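Local coordinates for cobalamin biosynthesis protein CobN (Mycobacterium tuberculosis, PDB 7C6O) that is the large, catalytic subunit of cobaltochelatase, which probably inserts cobalt into the corrin ring during cobalamin biosynthesis, at residues 718-723 with 827-832; 735-740 with 755-760. All coordinates share one frame; numbering follows the deposited sequence.

Contact 1 and contact 2 lie about 14 Å apart, centre to centre, and meet through helix 710-722. In contact 1 the last part of that helix receives the loop 827-832, distant in sequence, in a buried setting where two waters do the hydrogen bonding between backbones. Contact 2 lies farther from the centre of the chain and is partly buried; it joins the short helix 736-739 to helix 750-769 through a salt bridge over a small apolar core. The two touch directly: Leu-721 O and Leu-736 N are 2.8 Å apart, a probable hydrogen bond, and Leu-718 packs on Ala-760. Both rest on methyl packing, but the polar part changes from water between backbone groups to charged side chains.

Contact 1: residues 718-723 with 827-832; sequences LAILRA and SPLRGL
Leu-829 lays its CD2 methyl against Ala-719 and Ile-720, 3.8 Å from Ala-719 CB and 4.0 Å from Ile-720 CG1. With CG anti to the carbonyl carbon (chi1 -55°), the leucine's branched end reaches the helix although its CB does not point straight at it, and the side chain runs at about a right angle to that of Ile-720. The beta-branch of Ile-720 straddles the carbonyl oxygen of Pro-828, with CG2 3.6 Å from that O. Farther along, the Ala-723 methyl faces the backbone of the loop, 3.7 Å from Gly-831 N.

No direct hydrogen bond crosses between the segments; two waters take that role. One donates to both Ala-719 O and Leu-829 O, the latter at 2.6 Å. The second donates to Ile-720 O and Pro-828 O and accepts from Gly-831 N at 2.8 Å, so three backbone groups hold it.

The loop is shaped by a type I turn from Ser-827 to Arg-830 and by an ST turn in which Ser-827 OG accepts from Leu-829 N. Ser-827 OG also bonds Glu-1065, while Arg-830 NH2 is held by Asp-896, in a salt bridge, and by the Asn-1100 carbonyl. Carbonyls of Ala-719 and Ile-720 therefore meet loop carbonyls through water hydrogens, which probably offset the repulsion of like dipoles and make both waters integral to this buried joint.

Contact 2: residues 735-740 with 755-760; sequences GLRQAL and QTEAKA
Arg-737 and Glu-757 form the salt bridge of this contact, with Arg-737 NH1 2.8 Å from Glu-757 OE1. The bond is bent, 136° at the hydrogen, and reaches OE1 on its anti side, out of the carboxylate plane. Guanidinium and carboxylate are turned nearly perpendicular, 88° apart, and only NH1 and OE1 meet in a hydrogen bond, not a paired, coplanar grip. The arginine chain bends at chi3 (-52°) and the glutamate at chi2, and their ends meet although neither CB points straight at the other helix. Arg-737 has further acidic partners: NH1 also bridges to Asp-694 and NE to Glu-744. These carboxylates probably offset the nearby positive charge of Arg-722, whose own link to Glu-757 is long and weak.

Beneath the ion pair, the Thr-756 CG2 methyl rests against both Arg-737 CB, at 3.8 Å, and Leu-740 CB, at 3.7 Å. Thr-756 OG1, beside the backbone N, bonds the Thr-752 carbonyl one turn back within its own helix. Ala-760 offers its methyl to two leucines: Leu-736 CD1 comes to 3.6 Å from Ala-760 CB, and Leu-740 CD1 to 4.0 Å from the same atom. Leu-740 CD1 also rests against Lys-759 CB. Leu-718 and Val-764 extend this apolar patch. The i, i+4 pair Thr-756 and Ala-760 presents one face of helix 750-769 to the short, weakly bonded helix 736-739, ordinary helix-helix packing in a mainly helical part of the chain that also includes helices 710-722 and 784-801.

Contact 1: residues 718-723 with 827-832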
ATOM      1  N   LEU A 718      24.243   7.350  10.753  1.00 21.87           N
ATOM      2  CA  LEU A 718      23.971   8.533  11.568  1.00 22.14           C
ATOM      3  C   LEU A 718      22.516   8.968  11.450  1.00 20.26           C
ATOM      4  O   LEU A 718      21.875   9.296  12.455  1.00 19.79           O
ATOM      5  CB  LEU A 718      24.895   9.680  11.160  1.00 21.57           C
ATOM      6  CG  LEU A 718      26.208   9.874  11.913  1.00 26.33           C
ATOM      7  CD1 LEU A 718      27.009  10.992  11.267  1.00 25.49           C
ATOM      8  CD2 LEU A 718      25.936  10.180  13.378  1.00 25.69           C
ATOM      9  N   ALA A 719      21.978   8.981  10.227  1.00 18.46           N
ATOM     10  CA  ALA A 719      20.587   9.380  10.039  1.00 18.52           C
ATOM     11  C   ALA A 719      19.635   8.398  10.710  1.00 19.39           C
ATOM     12  O   ALA A 719      18.640   8.804  11.324  1.00 17.71           O
ATOM     13  CB  ALA A 719      20.270   9.500   8.550  1.00 18.12           C
ATOM     14  N   ILE A 720      19.925   7.100  10.606  1.00 17.53           N
ATOM     15  CA  ILE A 720      19.064   6.093  11.221  1.00 18.60           C
ATOM     16  C   ILE A 720      19.075   6.236  12.739  1.00 18.38           C
ATOM     17  O   ILE A 720      18.027   6.157  13.393  1.00 18.68           O
ATOM     18  CB  ILE A 720      19.499   4.683  10.777  1.00 18.86           C
ATOM     19  CG1 ILE A 720      19.180   4.476   9.291  1.00 17.34           C
ATOM     20  CG2 ILE A 720      18.834   3.615  11.634  1.00 20.35           C
ATOM     21  CD1 ILE A 720      19.802   3.234   8.694  1.00 17.92           C
ATOM     22  N   LEU A 721      20.253   6.464  13.320  1.00 19.57           N
ATOM     23  CA  LEU A 721      20.396   6.531  14.769  1.00 21.98           C
ATOM     24  C   LEU A 721      19.856   7.817  15.375  1.00 23.21           C
ATOM     25  O   LEU A 721      19.730   7.893  16.602  1.00 22.83           O
ATOM     26  CB  LEU A 721      21.867   6.378  15.161  1.00 19.55           C
ATOM     27  CG  LEU A 721      22.521   5.027  14.878  1.00 18.44           C
ATOM     28  CD1 LEU A 721      23.981   5.050  15.310  1.00 19.94           C
ATOM     29  CD2 LEU A 721      21.758   3.915  15.584  1.00 18.87           C
ATOM     30  N   ARG A 722      19.547   8.832  14.562  1.00 22.04           N
ATOM     31  CA  ARG A 722      19.070  10.090  15.126  1.00 22.95           C
ATOM     32  C   ARG A 722      17.697   9.934  15.767  1.00 23.29           C
ATOM     33  O   ARG A 722      17.378  10.641  16.730  1.00 25.67           O
ATOM     34  CB  ARG A 722      19.031  11.175  14.049  1.00 22.78           C
ATOM     35  CG  ARG A 722      18.812  12.572  14.610  1.00 25.64           C
ATOM     36  CD  ARG A 722      18.559  13.595  13.517  1.00 22.43           C
ATOM     37  NE  ARG A 722      19.750  13.883  12.722  1.00 23.66           N
ATOM     38  CZ  ARG A 722      19.782  14.774  11.737  1.00 20.75           C
ATOM     39  NH1 ARG A 722      18.689  15.461  11.428  1.00 18.95           N
ATOM     40  NH2 ARG A 722      20.903  14.980  11.059  1.00 21.55           N
ATOM     41  N   ALA A 723      16.884   9.014  15.266  1.00 22.30           N
ATOM     42  CA  ALA A 723      15.529   8.856  15.765  1.00 19.52           C
ATOM     43  C   ALA A 723      15.498   7.976  17.006  1.00 21.29           C
ATOM     44  O   ALA A 723      16.360   7.114  17.208  1.00 18.24           O
ATOM     45  CB  ALA A 723      14.630   8.245  14.690  1.00 20.86           C
ATOM     46  N   SER A 827       9.843   3.438   6.917  1.00 13.23           N
ATOM     47  CA  SER A 827      11.070   4.215   6.794  1.00 12.53           C
ATOM     48  C   SER A 827      12.049   3.831   7.890  1.00 14.55           C
ATOM     49  O   SER A 827      11.710   3.950   9.078  1.00 14.13           O
ATOM     50  CB  SER A 827      10.769   5.705   6.868  1.00 13.64           C
ATOM     51  OG  SER A 827      11.966   6.452   7.039  1.00 13.60           O
ATOM     52  N   PRO A 828      13.266   3.394   7.555  1.00 13.30           N
ATOM     53  CA  PRO A 828      14.280   3.165   8.593  1.00 17.06           C
ATOM     54  C   PRO A 828      14.820   4.447   9.204  1.00 18.41           C
ATOM     55  O   PRO A 828      15.654   4.377  10.114  1.00 21.36           O
ATOM     56  CB  PRO A 828      15.379   2.400   7.841  1.00 17.04           C
ATOM     57  CG  PRO A 828      15.254   2.883   6.430  1.00 14.90           C
ATOM     58  CD  PRO A 828      13.779   3.121   6.199  1.00 14.22           C
ATOM     59  N   LEU A 829      14.380   5.609   8.725  1.00 17.94           N
ATOM     60  CA  LEU A 829      14.734   6.896   9.308  1.00 18.00           C
ATOM     61  C   LEU A 829      13.739   7.350  10.369  1.00 16.52           C
ATOM     62  O   LEU A 829      13.966   8.380  11.012  1.00 16.39           O
ATOM     63  CB  LEU A 829      14.833   7.964   8.214  1.00 17.79           C
ATOM     64  CG  LEU A 829      15.780   7.681   7.047  1.00 21.19           C
ATOM     65  CD1 LEU A 829      15.725   8.816   6.032  1.00 17.49           C
ATOM     66  CD2 LEU A 829      17.203   7.475   7.549  1.00 21.32           C
ATOM     67  N   ARG A 830      12.647   6.614  10.565  1.00 13.25           N
ATOM     68  CA  ARG A 830      11.629   6.957  11.548  1.00 15.49           C
ATOM     69  C   ARG A 830      11.643   5.987  12.730  1.00 15.95           C
ATOM     70  O   ARG A 830      10.598   5.684  13.309  1.00 16.73           O
ATOM     71  CB  ARG A 830      10.249   6.992  10.891  1.00 14.33           C
ATOM     72  CG  ARG A 830       9.235   7.915  11.562  1.00 18.39           C
ATOM     73  CD  ARG A 830       7.907   7.867  10.817  1.00 17.24           C
ATOM     74  NE  ARG A 830       6.959   8.894  11.244  1.00 18.05           N
ATOM     75  CZ  ARG A 830       5.919   8.673  12.044  1.00 19.07           C
ATOM     76  NH1 ARG A 830       5.690   7.456  12.521  1.00 16.29           N
ATOM     77  NH2 ARG A 830       5.107   9.670  12.369  1.00 19.12           N
ATOM     78  N   GLY A 831      12.826   5.494  13.091  1.00 18.07           N
ATOM     79  CA  GLY A 831      12.952   4.613  14.237  1.00 19.36           C
ATOM     80  C   GLY A 831      12.396   3.224  14.026  1.00 18.74           C
ATOM     81  O   GLY A 831      11.954   2.588  14.988  1.00 17.11           O
ATOM     82  N   LEU A 832      12.409   2.731  12.791  1.00 18.28           N
ATOM     83  CA  LEU A 832      11.819   1.440  12.439  1.00 14.17           C
ATOM     84  C   LEU A 832      12.889   0.582  11.765  1.00 16.95           C
ATOM     85  O   LEU A 832      12.831   0.323  10.559  1.00 19.29           O
ATOM     86  CB  LEU A 832      10.591   1.638  11.523  1.00 13.98           C
ATOM     87  CG  LEU A 832       9.512   2.594  12.032  1.00 14.94           C
ATOM     88  CD1 LEU A 832       8.481   2.874  10.945  1.00 14.20           C
ATOM     89  CD2 LEU A 832       8.834   2.037  13.273  1.00 16.53           C
TER
HETATM   90  O   HOH W   1      16.098   9.831  11.527  1.00 25.52           O
HETATM   91  O   HOH W   2      15.543   5.671  12.300  1.00 19.01           O

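Contact 2: residues 735-740 with 755-760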
ATOM      1  N   GLY A 735      17.551   8.197  20.582  1.00 20.90           N
ATOM      2  CA  GLY A 735      18.367   8.752  19.523  1.00 20.40           C
ATOM      3  C   GLY A 735      19.789   8.991  19.994  1.00 22.03           C
ATOM      4  O   GLY A 735      20.048   9.220  21.176  1.00 25.63           O
ATOM      5  N   LEU A 736      20.729   8.923  19.049  1.00 22.49           N
ATOM      6  CA  LEU A 736      22.136   9.089  19.397  1.00 23.45           C
ATOM      7  C   LEU A 736      22.396  10.469  19.990  1.00 26.17           C
ATOM      8  O   LEU A 736      23.087  10.600  21.008  1.00 24.84           O
ATOM      9  CB  LEU A 736      23.013   8.865  18.167  1.00 25.96           C
ATOM     10  CG  LEU A 736      24.353   8.143  18.345  1.00 28.88           C
ATOM     11  CD1 LEU A 736      25.329   8.629  17.299  1.00 25.55           C
ATOM     12  CD2 LEU A 736      24.939   8.290  19.746  1.00 27.98           C
ATOM     13  N   ARG A 737      21.850  11.515  19.366  1.00 22.69           N
ATOM     14  CA  ARG A 737      22.059  12.862  19.884  1.00 23.35           C
ATOM     15  C   ARG A 737      21.233  13.111  21.140  1.00 25.59           C
ATOM     16  O   ARG A 737      21.606  13.950  21.967  1.00 27.46           O
ATOM     17  CB  ARG A 737      21.742  13.893  18.799  1.00 21.88           C
ATOM     18  CG  ARG A 737      22.506  13.643  17.503  1.00 22.42           C
ATOM     19  CD  ARG A 737      22.439  14.824  16.540  1.00 20.47           C
ATOM     20  NE  ARG A 737      21.072  15.273  16.290  1.00 21.21           N
ATOM     21  CZ  ARG A 737      20.726  16.092  15.302  1.00 20.65           C
ATOM     22  NH1 ARG A 737      21.643  16.546  14.455  1.00 20.13           N
ATOM     23  NH2 ARG A 737      19.459  16.456  15.157  1.00 20.13           N
ATOM     24  N   GLN A 738      20.117  12.395  21.302  1.00 26.89           N
ATOM     25  CA  GLN A 738      19.389  12.430  22.567  1.00 28.75           C
ATOM     26  C   GLN A 738      20.245  11.879  23.701  1.00 29.10           C
ATOM     27  O   GLN A 738      20.365  12.500  24.764  1.00 29.08           O
ATOM     28  CB  GLN A 738      18.088  11.635  22.450  1.00 32.81           C
ATOM     29  CG  GLN A 738      16.925  12.401  21.851  1.00 35.60           C
ATOM     30  CD  GLN A 738      15.670  11.554  21.750  1.00 38.78           C
ATOM     31  OE1 GLN A 738      15.733  10.324  21.795  1.00 38.83           O
ATOM     32  NE2 GLN A 738      14.521  12.209  21.617  1.00 39.34           N
ATOM     33  N   ALA A 739      20.846  10.705  23.488  1.00 29.07           N
ATOM     34  CA  ALA A 739      21.742  10.130  24.483  1.00 30.97           C
ATOM     35  C   ALA A 739      22.952  11.016  24.741  1.00 32.15           C
ATOM     36  O   ALA A 739      23.594  10.880  25.788  1.00 34.13           O
ATOM     37  CB  ALA A 739      22.198   8.739  24.041  1.00 30.91           C
ATOM     38  N   LEU A 740      23.275  11.915  23.816  1.00 30.21           N
ATOM     39  CA  LEU A 740      24.377  12.849  23.989  1.00 30.19           C
ATOM     40  C   LEU A 740      23.935  14.200  24.539  1.00 31.60           C
ATOM     41  O   LEU A 740      24.779  15.084  24.706  1.00 32.47           O
ATOM     42  CB  LEU A 740      25.113  13.054  22.659  1.00 28.03           C
ATOM     43  CG  LEU A 740      25.939  11.872  22.148  1.00 28.80           C
ATOM     44  CD1 LEU A 740      26.621  12.227  20.837  1.00 28.72           C
ATOM     45  CD2 LEU A 740      26.960  11.443  23.192  1.00 28.90           C
ATOM     46  N   GLN A 755      27.219  21.029  17.649  1.00 29.37           N
ATOM     47  CA  GLN A 755      28.254  20.400  18.461  1.00 32.65           C
ATOM     48  C   GLN A 755      27.905  18.949  18.772  1.00 30.37           C
ATOM     49  O   GLN A 755      28.780  18.075  18.750  1.00 29.07           O
ATOM     50  CB  GLN A 755      28.462  21.202  19.744  1.00 38.31           C
ATOM     51  CG  GLN A 755      28.803  22.661  19.483  1.00 45.17           C
ATOM     52  CD  GLN A 755      28.703  23.524  20.723  1.00 50.87           C
ATOM     53  OE1 GLN A 755      28.638  23.021  21.843  1.00 55.38           O
ATOM     54  NE2 GLN A 755      28.685  24.838  20.525  1.00 51.15           N
ATOM     55  N   THR A 756      26.630  18.670  19.052  1.00 29.91           N
ATOM     56  CA  THR A 756      26.226  17.296  19.328  1.00 29.64           C
ATOM     57  C   THR A 756      26.298  16.436  18.071  1.00 28.31           C
ATOM     58  O   THR A 756      26.671  15.259  18.138  1.00 28.93           O
ATOM     59  CB  THR A 756      24.818  17.272  19.920  1.00 32.03           C
ATOM     60  OG1 THR A 756      24.748  18.191  21.016  1.00 33.72           O
ATOM     61  CG2 THR A 756      24.480  15.880  20.425  1.00 30.65           C
ATOM     62  N   GLU A 757      25.951  17.007  16.915  1.00 25.21           N
ATOM     63  CA  GLU A 757      26.085  16.270  15.661  1.00 24.27           C
ATOM     64  C   GLU A 757      27.541  15.913  15.392  1.00 22.62           C
ATOM     65  O   GLU A 757      27.842  14.794  14.955  1.00 23.53           O
ATOM     66  CB  GLU A 757      25.504  17.085  14.504  1.00 23.91           C
ATOM     67  CG  GLU A 757      25.714  16.468  13.125  1.00 23.69           C
ATOM     68  CD  GLU A 757      24.856  15.234  12.880  1.00 23.60           C
ATOM     69  OE1 GLU A 757      23.876  15.017  13.627  1.00 23.30           O
ATOM     70  OE2 GLU A 757      25.165  14.479  11.931  1.00 26.25           O
ATOM     71  N   ALA A 758      28.461  16.847  15.650  1.00 22.69           N
ATOM     72  CA  ALA A 758      29.879  16.549  15.478  1.00 25.03           C
ATOM     73  C   ALA A 758      30.328  15.448  16.432  1.00 26.26           C
ATOM     74  O   ALA A 758      31.111  14.570  16.052  1.00 29.40           O
ATOM     75  CB  ALA A 758      30.714  17.813  15.683  1.00 25.98           C
ATOM     76  N   LYS A 759      29.841  15.478  17.676  1.00 23.26           N
ATOM     77  CA  LYS A 759      30.169  14.415  18.621  1.00 27.05           C
ATOM     78  C   LYS A 759      29.591  13.081  18.169  1.00 27.77           C
ATOM     79  O   LYS A 759      30.268  12.047  18.234  1.00 27.36           O
ATOM     80  CB  LYS A 759      29.655  14.771  20.017  1.00 29.05           C
ATOM     81  CG  LYS A 759      30.353  15.954  20.664  0.28 34.01           C
ATOM     82  CD  LYS A 759      29.731  16.286  22.011  0.60 38.83           C
ATOM     83  CE  LYS A 759      30.497  17.394  22.714  0.84 42.46           C
ATOM     84  NZ  LYS A 759      30.583  18.623  21.878  0.80 44.24           N
ATOM     85  N   ALA A 760      28.337  13.085  17.708  1.00 25.41           N
ATOM     86  CA  ALA A 760      27.720  11.856  17.222  1.00 24.64           C
ATOM     87  C   ALA A 760      28.464  11.305  16.013  1.00 24.00           C
ATOM     88  O   ALA A 760      28.715  10.098  15.926  1.00 25.71           O
ATOM     89  CB  ALA A 760      26.251  12.106  16.882  1.00 22.45           C
TER